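Long-range contacts in capsular polysaccharide export system protein KpsC (Thermosulfurimonas dismutans, PDB 6MGD), which transfers Kdo in β(2,7) linkage, probably while building the glycolipid anchor of Gram-negative bacterial capsules: residues D3-F9 / T23-S29; I44-G50 / V64-E70; I16-F21 / I85-A91. One frame throughout, in Å; residues are numbered along the deposited sequence.

All three contacts belong to one α/β domain built on a mixed six-stranded sheet. Interactions 1 and 2 are neighbours in that sheet, their centres about 9 Å apart, because strand 4-7 pairs with 24-28 along one edge and with 44-49 along the other. Interaction 3, about 14 Å and 13 Å from their centres, brings helix 11-20 onto strand 88-92, the neighbour of strand 64-71. Along the chain, interaction 1 closes before interaction 2 opens; the segments of interactions 1 and 3 alternate, and both segments of interaction 2 fall between those of interaction 3. Helix 11-20 thus ties the first strands to the antiparallel part of the sheet, consistent with one of the two domains of a GT-B glycosyltransferase.

Interaction 1: D3-F9 / T23-S29; sequences DFYTYKF and TVKGNLS
D3 meets T23 where the two chains begin to run together: its CB lies 3.2 Å from T23 OG1, and that hydroxyl also reaches the edge of the F4 ring. F4 then enters the parallel pairing, its carbonyl O accepting from K25 N at 3.1 Å. It shares a face with V24, and a flat aromatic suits this place because its ring can meet those of F21 and Y67. Y5 points to the other face. There its CB touches L28 CD1 at 4.0 Å, while CE1 approaches K25 CB and G26 O comes to the edge of the ring.

T6 is held at three points. Its N donates to G26 O, its O accepts from L28 N at 2.8 Å, and OG1, turned between the backbone N and the carbonyl carbon (chi1 57°), donates to N27 OD1 at 2.6 Å. Y7 returns to the face of L28, and its hydroxyl bonds to E56. K8 lies just past the strand, yet its N still donates to L28 O at 3.0 Å; NZ leads off to E56 and Y7 OH. F9 N closes the sequence on N27 OD1 at 3.2 Å.

Helix 11-20 joins the two parallel strands in a beta-alpha-beta crossover. Asparagine suits its place because one amide oxygen takes two donors, T6 OG1 and F9 N, both in the carbonyl plane on lone pairs. These two bonds probably fix the rotation of the amide and tie the turn after strand 4-7 to strand 24-28, fastening the edge of the sheet by side chain as well as by backbone.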
loop_
_atom_site.group_PDB
_atom_site.type_symbol
_atom_site.label_atom_id
_atom_site.label_comp_id
_atom_site.label_asym_id
_atom_site.label_seq_id
_atom_site.Cartn_x
_atom_site.Cartn_y
_atom_site.Cartn_z
ATOM N N ASP A 3 12.827 -14.967 19.937
ATOM C CA ASP A 3 12.968 -14.851 18.492
ATOM C C ASP A 3 12.797 -13.418 17.996
ATOM O O ASP A 3 13.653 -12.913 17.263
ATOM C CB ASP A 3 11.968 -15.775 17.793
ATOM C CG ASP A 3 12.650 -16.890 17.025
ATOM O OD1 ASP A 3 13.898 -16.944 17.043
ATOM O OD2 ASP A 3 11.942 -17.710 16.404
ATOM N N PHE A 4 11.708 -12.750 18.374
ATOM C CA PHE A 4 11.409 -11.422 17.858
ATOM C C PHE A 4 11.198 -10.428 18.991
ATOM O O PHE A 4 10.731 -10.779 20.078
ATOM C CB PHE A 4 10.170 -11.438 16.957
ATOM C CG PHE A 4 10.440 -11.938 15.570
ATOM C CD1 PHE A 4 10.420 -13.294 15.292
ATOM C CD2 PHE A 4 10.717 -11.051 14.544
ATOM C CE1 PHE A 4 10.670 -13.757 14.015
ATOM C CE2 PHE A 4 10.968 -11.507 13.265
ATOM C CZ PHE A 4 10.945 -12.861 12.999
ATOM N N TYR A 5 11.548 -9.175 18.710
ATOM C CA TYR A 5 11.334 -8.061 19.618
ATOM C C TYR A 5 10.648 -6.932 18.865
ATOM O O TYR A 5 10.845 -6.762 17.659
ATOM C CB TYR A 5 12.655 -7.560 20.220
ATOM C CG TYR A 5 13.324 -8.567 21.124
ATOM C CD1 TYR A 5 13.035 -8.606 22.480
ATOM C CD2 TYR A 5 14.237 -9.484 20.619
ATOM C CE1 TYR A 5 13.640 -9.525 23.313
ATOM C CE2 TYR A 5 14.847 -10.409 21.444
ATOM C CZ TYR A 5 14.544 -10.425 22.791
ATOM O OH TYR A 5 15.146 -11.344 23.619
ATOM N N THR A 6 9.836 -6.166 19.586
ATOM C CA THR A 6 9.126 -5.032 19.013
ATOM C C THR A 6 9.782 -3.725 19.443
ATOM O O THR A 6 10.377 -3.628 20.519
ATOM C CB THR A 6 7.651 -5.035 19.426
ATOM O OG1 THR A 6 7.552 -5.040 20.855
ATOM C CG2 THR A 6 6.943 -6.260 18.863
ATOM N N TYR A 7 9.660 -2.713 18.586
ATOM C CA TYR A 7 10.274 -1.408 18.811
ATOM C C TYR A 7 9.174 -0.363 18.943
ATOM O O TYR A 7 8.553 0.021 17.945
ATOM C CB TYR A 7 11.237 -1.056 17.677
ATOM C CG TYR A 7 12.033 0.208 17.911
ATOM C CD1 TYR A 7 11.704 1.390 17.262
ATOM C CD2 TYR A 7 13.116 0.216 18.781
ATOM C CE1 TYR A 7 12.429 2.543 17.471
ATOM C CE2 TYR A 7 13.850 1.364 19.000
ATOM C CZ TYR A 7 13.503 2.526 18.342
ATOM O OH TYR A 7 14.231 3.676 18.554
ATOM N N LYS A 8 8.935 0.087 20.176
ATOM C CA LYS A 8 8.023 1.196 20.460
ATOM C C LYS A 8 6.615 0.913 19.941
ATOM O O LYS A 8 5.991 1.746 19.280
ATOM C CB LYS A 8 8.566 2.509 19.890
ATOM C CG LYS A 8 9.887 2.948 20.501
ATOM C CD LYS A 8 10.420 4.203 19.832
ATOM C CE LYS A 8 11.734 4.649 20.458
ATOM N NZ LYS A 8 12.344 5.781 19.708
ATOM N N PHE A 9 6.116 -0.281 20.244
ATOM C CA PHE A 9 4.749 -0.664 19.926
ATOM C C PHE A 9 3.841 -0.402 21.120
ATOM O O PHE A 9 4.247 -0.540 22.277
ATOM C CB PHE A 9 4.657 -2.144 19.542
ATOM C CG PHE A 9 5.078 -2.444 18.129
ATOM C CD1 PHE A 9 5.776 -1.510 17.378
ATOM C CD2 PHE A 9 4.760 -3.663 17.548
ATOM C CE1 PHE A 9 6.157 -1.792 16.079
ATOM C CE2 PHE A 9 5.136 -3.948 16.251
ATOM C CZ PHE A 9 5.836 -3.011 15.514
ATOM N N THR A 23 6.119 -15.601 18.713
ATOM C CA THR A 23 7.336 -15.645 19.511
ATOM C C THR A 23 7.816 -14.257 19.926
ATOM O O THR A 23 8.985 -14.098 20.290
ATOM C CB THR A 23 8.444 -16.373 18.749
ATOM O OG1 THR A 23 8.777 -15.636 17.567
ATOM C CG2 THR A 23 7.989 -17.774 18.357
ATOM N N VAL A 24 6.943 -13.248 19.865
ATOM C CA VAL A 24 7.304 -11.927 20.364
ATOM C C VAL A 24 7.597 -12.024 21.853
ATOM O O VAL A 24 6.826 -12.620 22.618
ATOM C CB VAL A 24 6.189 -10.914 20.066
ATOM C CG1 VAL A 24 6.406 -9.630 20.853
ATOM C CG2 VAL A 24 6.138 -10.613 18.579
ATOM N N LYS A 25 8.720 -11.445 22.273
ATOM C CA LYS A 25 9.221 -11.621 23.631
ATOM C C LYS A 25 9.208 -10.354 24.467
ATOM O O LYS A 25 8.856 -10.409 25.647
ATOM C CB LYS A 25 10.645 -12.180 23.589
ATOM C CG LYS A 25 10.714 -13.606 23.094
ATOM C CD LYS A 25 10.083 -14.571 24.086
ATOM C CE LYS A 25 8.803 -15.180 23.536
ATOM N NZ LYS A 25 8.111 -16.017 24.556
ATOM N N GLY A 26 9.591 -9.217 23.901
ATOM C CA GLY A 26 9.660 -7.998 24.680
ATOM C C GLY A 26 9.596 -6.782 23.790
ATOM O O GLY A 26 9.815 -6.861 22.578
ATOM N N ASN A 27 9.294 -5.648 24.411
ATOM C CA ASN A 27 9.133 -4.381 23.706
ATOM C C ASN A 27 10.283 -3.457 24.092
ATOM O O ASN A 27 10.383 -3.026 25.246
ATOM C CB ASN A 27 7.779 -3.752 24.025
ATOM C CG ASN A 27 7.483 -2.543 23.166
ATOM O OD1 ASN A 27 7.288 -2.661 21.956
ATOM N ND2 ASN A 27 7.440 -1.371 23.786
ATOM N N LEU A 28 11.147 -3.159 23.127
ATOM C CA LEU A 28 12.270 -2.255 23.337
ATOM C C LEU A 28 11.815 -0.825 23.069
ATOM O O LEU A 28 11.186 -0.550 22.041
ATOM C CB LEU A 28 13.437 -2.635 22.425
ATOM C CG LEU A 28 13.754 -4.134 22.385
ATOM C CD1 LEU A 28 14.875 -4.428 21.400
ATOM C CD2 LEU A 28 14.104 -4.656 23.771
ATOM N N SER A 29 12.133 0.081 23.993
ATOM C CA SER A 29 11.576 1.427 23.980
ATOM C C SER A 29 12.565 2.504 23.558
ATOM O O SER A 29 12.203 3.685 23.558
ATOM C CB SER A 29 11.007 1.773 25.362
ATOM O OG SER A 29 9.866 0.985 25.654
#

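Interaction 2: I44-G50 / V64-E70; sequences IRLLVWG and VEVYRLE
V48 and R68 lie side by side in the second half of this parallel pairing, V48 CG1 touching R68 CG at 3.6 Å and V66 CG1 at 3.8 Å. Six backbone bonds alternate between the chains from I44 O to G50 N, and Y67 N to L46 O is among the straightest (174° at the hydrogen). Branched aliphatic residues suit this face, since their width fills the surface from one strand to the next. I44, L46, V48, V64 and V66 share it, and helices 31-41 and 52-56 cover it. L47 and L69 turn to the other face, where L47 CD2 presses on Y67 CB at 3.6 Å.

The packing is looser where R45 and E65 run alongside one another, both partly exposed. R45 NE is 3.5 Å from E65 OE1, but the carboxylate oxygen sits over the guanidinium face rather than in its plane. This salt bridge therefore rests on charge, without an N-H aimed at the oxygen. R68 carries its own charge away to E54.

At the far end W49, its CG anti to the backbone N (chi1 -176°), lays its indole across the neighbouring strand. The CA of E70 stands over the six-membered ring, 4.0 Å from its centroid, and W49 CE3 meets L69 CB at 3.8 Å; K13 adds a cation-pi contact. With only an alanine at W49, E70 CA and L69 CB are likely to lose the surface they rest on, and K13 its aromatic partner. G50 follows with a positive phi (61°), a conformation easy for glycine. Strand 44-49, helix 52-56 and strand 64-71 make a beta-alpha-beta unit, the building block of the Rossmann-like domains found in GT-B glycosyltransferases.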
loop_
_atom_site.group_PDB
_atom_site.type_symbol
_atom_site.label_atom_id
_atom_site.label_comp_id
_atom_site.label_asym_id
_atom_site.label_seq_id
_atom_site.Cartn_x
_atom_site.Cartn_y
_atom_site.Cartn_z
ATOM N N ILE A 44 19.679 -9.874 17.215
ATOM C CA ILE A 44 18.274 -9.779 17.588
ATOM C C ILE A 44 17.438 -9.525 16.341
ATOM O O ILE A 44 17.921 -9.013 15.328
ATOM C CB ILE A 44 18.011 -8.669 18.631
ATOM C CG1 ILE A 44 18.267 -7.290 18.021
ATOM C CG2 ILE A 44 18.864 -8.875 19.877
ATOM C CD1 ILE A 44 17.850 -6.147 18.913
ATOM N N ARG A 45 16.164 -9.894 16.431
ATOM C CA ARG A 45 15.169 -9.598 15.406
ATOM C C ARG A 45 14.250 -8.514 15.956
ATOM O O ARG A 45 13.504 -8.752 16.911
ATOM C CB ARG A 45 14.375 -10.845 15.024
ATOM C CG ARG A 45 15.165 -11.896 14.266
ATOM C CD ARG A 45 14.322 -13.142 14.054
ATOM N NE ARG A 45 14.816 -13.971 12.959
ATOM C CZ ARG A 45 15.635 -15.006 13.111
ATOM N NH1 ARG A 45 16.027 -15.702 12.052
ATOM N NH2 ARG A 45 16.063 -15.349 14.321
ATOM N N LEU A 46 14.306 -7.329 15.356
ATOM C CA LEU A 46 13.520 -6.189 15.807
ATOM C C LEU A 46 12.329 -5.982 14.879
ATOM O O LEU A 46 12.482 -5.981 13.654
ATOM C CB LEU A 46 14.377 -4.925 15.857
ATOM C CG LEU A 46 13.735 -3.704 16.520
ATOM C CD1 LEU A 46 13.451 -3.989 17.988
ATOM C CD2 LEU A 46 14.621 -2.475 16.364
ATOM N N LEU A 47 11.147 -5.811 15.467
ATOM C CA LEU A 47 9.939 -5.474 14.726
ATOM C C LEU A 47 9.692 -3.977 14.858
ATOM O O LEU A 47 9.454 -3.476 15.962
ATOM C CB LEU A 47 8.738 -6.271 15.237
ATOM C CG LEU A 47 8.804 -7.783 15.018
ATOM C CD1 LEU A 47 7.584 -8.483 15.602
ATOM C CD2 LEU A 47 8.945 -8.094 13.536
ATOM N N VAL A 48 9.763 -3.266 13.738
ATOM C CA VAL A 48 9.526 -1.830 13.709
ATOM C C VAL A 48 8.345 -1.563 12.787
ATOM O O VAL A 48 8.051 -2.347 11.877
ATOM C CB VAL A 48 10.782 -1.045 13.259
ATOM C CG1 VAL A 48 10.927 -1.064 11.746
ATOM C CG2 VAL A 48 10.744 0.382 13.782
ATOM N N TRP A 49 7.657 -0.452 13.034
ATOM C CA TRP A 49 6.445 -0.111 12.304
ATOM C C TRP A 49 6.743 0.974 11.278
ATOM O O TRP A 49 7.138 2.087 11.644
ATOM C CB TRP A 49 5.341 0.352 13.251
ATOM C CG TRP A 49 4.061 0.624 12.533
ATOM C CD1 TRP A 49 3.616 1.829 12.078
ATOM C CD2 TRP A 49 3.068 -0.338 12.159
ATOM N NE1 TRP A 49 2.400 1.682 11.456
ATOM C CE2 TRP A 49 2.042 0.360 11.492
ATOM C CE3 TRP A 49 2.943 -1.720 12.332
ATOM C CZ2 TRP A 49 0.906 -0.277 10.996
ATOM C CZ3 TRP A 49 1.815 -2.349 11.838
ATOM C CH2 TRP A 49 0.813 -1.628 11.178
ATOM N N GLY A 50 6.543 0.648 10.005
ATOM C CA GLY A 50 6.648 1.651 8.960
ATOM C C GLY A 50 8.034 2.261 8.898
ATOM O O GLY A 50 9.052 1.562 8.934
ATOM N N VAL A 64 21.420 -6.337 14.050
ATOM C CA VAL A 64 20.033 -6.048 14.397
ATOM C C VAL A 64 19.209 -6.244 13.128
ATOM O O VAL A 64 19.149 -5.364 12.268
ATOM C CB VAL A 64 19.867 -4.640 14.971
ATOM C CG1 VAL A 64 18.410 -4.377 15.316
ATOM C CG2 VAL A 64 20.746 -4.457 16.196
ATOM N N GLU A 65 18.579 -7.411 13.006
ATOM C CA GLU A 65 17.740 -7.707 11.853
ATOM C C GLU A 65 16.413 -6.974 12.001
ATOM O O GLU A 65 15.656 -7.230 12.943
ATOM C CB GLU A 65 17.520 -9.212 11.721
ATOM C CG GLU A 65 16.774 -9.622 10.461
ATOM C CD GLU A 65 16.640 -11.127 10.327
ATOM O OE1 GLU A 65 16.969 -11.844 11.297
ATOM O OE2 GLU A 65 16.208 -11.594 9.251
ATOM N N VAL A 66 16.132 -6.064 11.074
ATOM C CA VAL A 66 14.973 -5.183 11.162
ATOM C C VAL A 66 13.887 -5.688 10.223
ATOM O O VAL A 66 14.135 -5.914 9.031
ATOM C CB VAL A 66 15.352 -3.730 10.830
ATOM C CG1 VAL A 66 14.106 -2.859 10.757
ATOM C CG2 VAL A 66 16.328 -3.189 11.866
ATOM N N TYR A 67 12.686 -5.869 10.763
ATOM C CA TYR A 67 11.484 -6.115 9.980
ATOM C C TYR A 67 10.604 -4.877 10.071
ATOM O O TYR A 67 10.268 -4.432 11.174
ATOM C CB TYR A 67 10.732 -7.345 10.485
ATOM C CG TYR A 67 11.420 -8.657 10.197
ATOM C CD1 TYR A 67 12.455 -9.114 11.003
ATOM C CD2 TYR A 67 11.024 -9.447 9.127
ATOM C CE1 TYR A 67 13.083 -10.319 10.743
ATOM C CE2 TYR A 67 11.644 -10.653 8.860
ATOM C CZ TYR A 67 12.673 -11.084 9.671
ATOM O OH TYR A 67 13.292 -12.283 9.408
ATOM N N ARG A 68 10.243 -4.317 8.924
ATOM C CA ARG A 68 9.374 -3.150 8.865
ATOM C C ARG A 68 7.947 -3.611 8.589
ATOM O O ARG A 68 7.667 -4.184 7.531
ATOM C CB ARG A 68 9.865 -2.164 7.804
ATOM C CG ARG A 68 11.189 -1.512 8.186
ATOM C CD ARG A 68 11.767 -0.642 7.083
ATOM N NE ARG A 68 12.893 0.152 7.570
ATOM C CZ ARG A 68 14.146 -0.289 7.655
ATOM N NH1 ARG A 68 15.097 0.509 8.114
ATOM N NH2 ARG A 68 14.450 -1.525 7.282
ATOM N N LEU A 69 7.057 -3.374 9.547
ATOM C CA LEU A 69 5.684 -3.851 9.489
ATOM C C LEU A 69 4.748 -2.767 8.967
ATOM O O LEU A 69 5.032 -1.570 9.045
ATOM C CB LEU A 69 5.215 -4.323 10.869
ATOM C CG LEU A 69 6.051 -5.412 11.545
ATOM C CD1 LEU A 69 5.433 -5.823 12.870
ATOM C CD2 LEU A 69 6.205 -6.616 10.634
ATOM N N GLU A 70 3.611 -3.213 8.441
ATOM C CA GLU A 70 2.572 -2.334 7.924
ATOM C C GLU A 70 1.327 -3.177 7.685
ATOM O O GLU A 70 1.408 -4.401 7.543
ATOM C CB GLU A 70 3.020 -1.629 6.636
ATOM C CG GLU A 70 2.123 -0.487 6.176
ATOM C CD GLU A 70 1.761 0.466 7.298
ATOM O OE1 GLU A 70 0.671 0.304 7.890
ATOM O OE2 GLU A 70 2.566 1.374 7.592
#

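Interaction 3: I16-F21 / I85-A91; sequences IIKRFF and IPISLVA
L89 is the principal bump of this contact, fitting a hollow that I17, F20 and F21 form at the end of helix 11-20. Its CB stands over the centre of the F20 ring, 3.5 Å from the centroid and 10° off the normal, in a CH-pi contact. Having CG anti to the backbone N (chi1 -175°) carries the branched end from the strand toward the helix, where CD2 meets I17 CD1 at 3.7 Å and F21 CE2 at 4.0 Å, while also resting on the near part of the F20 ring. A flat phenylalanine suits this place because the strand can lie against its face, and I87 O comes in plane at its edge.

Smaller fits flank the leucine. F21 sets the edge of its ring, at CZ, against the small A91 CB at 3.7 Å, where alanine leaves room for an aromatic. Toward the other end, I16 CG2 rests on P86 CD at 3.8 Å, and I85 CD1 reaches R19 CD at 3.8 Å and also touches I16. The helical residues 16-20 cross strand 88-91 at 78°: a helix end lies steeply across an antiparallel strand, rather than along it as in the usual α/β layer, in a domain probably of the GT-B type.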
loop_
_atom_site.group_PDB
_atom_site.type_symbol
_atom_site.label_atom_id
_atom_site.label_comp_id
_atom_site.label_asym_id
_atom_site.label_seq_id
_atom_site.Cartn_x
_atom_site.Cartn_y
_atom_site.Cartn_z
ATOM N N ILE A 16 -1.838 -7.608 18.626
ATOM C CA ILE A 16 -2.152 -7.835 17.218
ATOM C C ILE A 16 -0.973 -8.486 16.507
ATOM O O ILE A 16 -1.137 -9.449 15.747
ATOM C CB ILE A 16 -2.552 -6.513 16.539
ATOM C CG1 ILE A 16 -3.876 -6.001 17.102
ATOM C CG2 ILE A 16 -2.627 -6.689 15.027
ATOM C CD1 ILE A 16 -4.425 -4.811 16.355
ATOM N N ILE A 17 0.233 -7.963 16.735
ATOM C CA ILE A 17 1.416 -8.502 16.071
ATOM C C ILE A 17 1.661 -9.941 16.505
ATOM O O ILE A 17 2.091 -10.782 15.706
ATOM C CB ILE A 17 2.633 -7.603 16.353
ATOM C CG1 ILE A 17 2.438 -6.237 15.695
ATOM C CG2 ILE A 17 3.907 -8.254 15.855
ATOM C CD1 ILE A 17 2.090 -6.311 14.230
ATOM N N LYS A 18 1.369 -10.252 17.770
ATOM C CA LYS A 18 1.596 -11.598 18.279
ATOM C C LYS A 18 0.752 -12.641 17.555
ATOM O O LYS A 18 1.101 -13.825 17.575
ATOM C CB LYS A 18 1.325 -11.632 19.782
ATOM C CG LYS A 18 2.000 -12.784 20.505
ATOM C CD LYS A 18 2.018 -12.551 22.007
ATOM C CE LYS A 18 2.701 -11.234 22.349
ATOM N NZ LYS A 18 2.764 -10.997 23.820
ATOM N N ARG A 19 -0.346 -12.230 16.916
ATOM C CA ARG A 19 -1.100 -13.156 16.077
ATOM C C ARG A 19 -0.251 -13.652 14.914
ATOM O O ARG A 19 -0.331 -14.826 14.530
ATOM C CB ARG A 19 -2.372 -12.484 15.559
ATOM C CG ARG A 19 -3.319 -12.013 16.647
ATOM C CD ARG A 19 -4.458 -11.187 16.075
ATOM N NE ARG A 19 -5.054 -11.814 14.897
ATOM C CZ ARG A 19 -5.950 -12.795 14.939
ATOM N NH1 ARG A 19 -6.431 -13.300 13.813
ATOM N NH2 ARG A 19 -6.361 -13.277 16.106
ATOM N N PHE A 20 0.570 -12.772 14.342
ATOM C CA PHE A 20 1.431 -13.130 13.222
ATOM C C PHE A 20 2.807 -13.595 13.672
ATOM O O PHE A 20 3.417 -14.440 13.006
ATOM C CB PHE A 20 1.571 -11.941 12.269
ATOM C CG PHE A 20 0.262 -11.453 11.719
ATOM C CD1 PHE A 20 -0.534 -10.586 12.449
ATOM C CD2 PHE A 20 -0.176 -11.863 10.471
ATOM C CE1 PHE A 20 -1.744 -10.142 11.949
ATOM C CE2 PHE A 20 -1.385 -11.423 9.963
ATOM C CZ PHE A 20 -2.170 -10.560 10.704
ATOM N N PHE A 21 3.307 -13.067 14.790
ATOM C CA PHE A 21 4.580 -13.482 15.375
ATOM C C PHE A 21 4.305 -13.978 16.789
ATOM O O PHE A 21 4.362 -13.197 17.752
ATOM C CB PHE A 21 5.589 -12.336 15.378
ATOM C CG PHE A 21 5.885 -11.787 14.014
ATOM C CD1 PHE A 21 6.889 -12.337 13.233
ATOM C CD2 PHE A 21 5.163 -10.717 13.512
ATOM C CE1 PHE A 21 7.166 -11.832 11.976
ATOM C CE2 PHE A 21 5.435 -10.206 12.256
ATOM C CZ PHE A 21 6.438 -10.765 11.487
ATOM N N ILE A 85 -9.502 -5.399 13.276
ATOM C CA ILE A 85 -8.513 -6.404 13.663
ATOM C C ILE A 85 -7.928 -6.974 12.388
ATOM O O ILE A 85 -8.639 -7.686 11.650
ATOM C CB ILE A 85 -9.127 -7.494 14.555
ATOM C CG1 ILE A 85 -8.179 -8.691 14.681
ATOM C CG2 ILE A 85 -10.518 -7.899 14.061
ATOM C CD1 ILE A 85 -6.871 -8.367 15.382
ATOM N N PRO A 86 -6.672 -6.682 12.047
ATOM C CA PRO A 86 -6.173 -6.980 10.703
ATOM C C PRO A 86 -6.183 -8.472 10.400
ATOM O O PRO A 86 -5.792 -9.299 11.226
ATOM C CB PRO A 86 -4.745 -6.421 10.717
ATOM C CG PRO A 86 -4.737 -5.415 11.826
ATOM C CD PRO A 86 -5.677 -5.956 12.860
ATOM N N ILE A 87 -6.648 -8.806 9.198
ATOM C CA ILE A 87 -6.501 -10.164 8.690
ATOM C C ILE A 87 -5.198 -10.328 7.918
ATOM O O ILE A 87 -4.716 -11.459 7.761
ATOM C CB ILE A 87 -7.706 -10.555 7.814
ATOM C CG1 ILE A 87 -7.802 -12.075 7.674
ATOM C CG2 ILE A 87 -7.611 -9.899 6.442
ATOM C CD1 ILE A 87 -9.074 -12.550 7.009
ATOM N N SER A 88 -4.604 -9.233 7.451
ATOM C CA SER A 88 -3.366 -9.265 6.690
ATOM C C SER A 88 -2.335 -8.361 7.349
ATOM O O SER A 88 -2.671 -7.288 7.859
ATOM C CB SER A 88 -3.595 -8.824 5.240
ATOM O OG SER A 88 -2.432 -9.027 4.457
ATOM N N LEU A 89 -1.082 -8.804 7.336
ATOM C CA LEU A 89 0.030 -8.021 7.854
ATOM C C LEU A 89 1.191 -8.110 6.877
ATOM O O LEU A 89 1.416 -9.157 6.263
ATOM C CB LEU A 89 0.470 -8.508 9.241
ATOM C CG LEU A 89 1.546 -7.675 9.939
ATOM C CD1 LEU A 89 1.014 -6.293 10.276
ATOM C CD2 LEU A 89 2.056 -8.382 11.183
ATOM N N VAL A 90 1.921 -7.007 6.734
ATOM C CA VAL A 90 3.093 -6.929 5.870
ATOM C C VAL A 90 4.338 -6.918 6.748
ATOM O O VAL A 90 4.456 -6.087 7.656
ATOM C CB VAL A 90 3.043 -5.682 4.969
ATOM C CG1 VAL A 90 4.436 -5.314 4.492
ATOM C CG2 VAL A 90 2.108 -5.919 3.785
ATOM N N ALA A 91 5.259 -7.842 6.482
ATOM C CA ALA A 91 6.517 -7.946 7.223
ATOM C C ALA A 91 7.652 -7.936 6.207
ATOM O O ALA A 91 7.924 -8.950 5.558
ATOM C CB ALA A 91 6.555 -9.203 8.085
#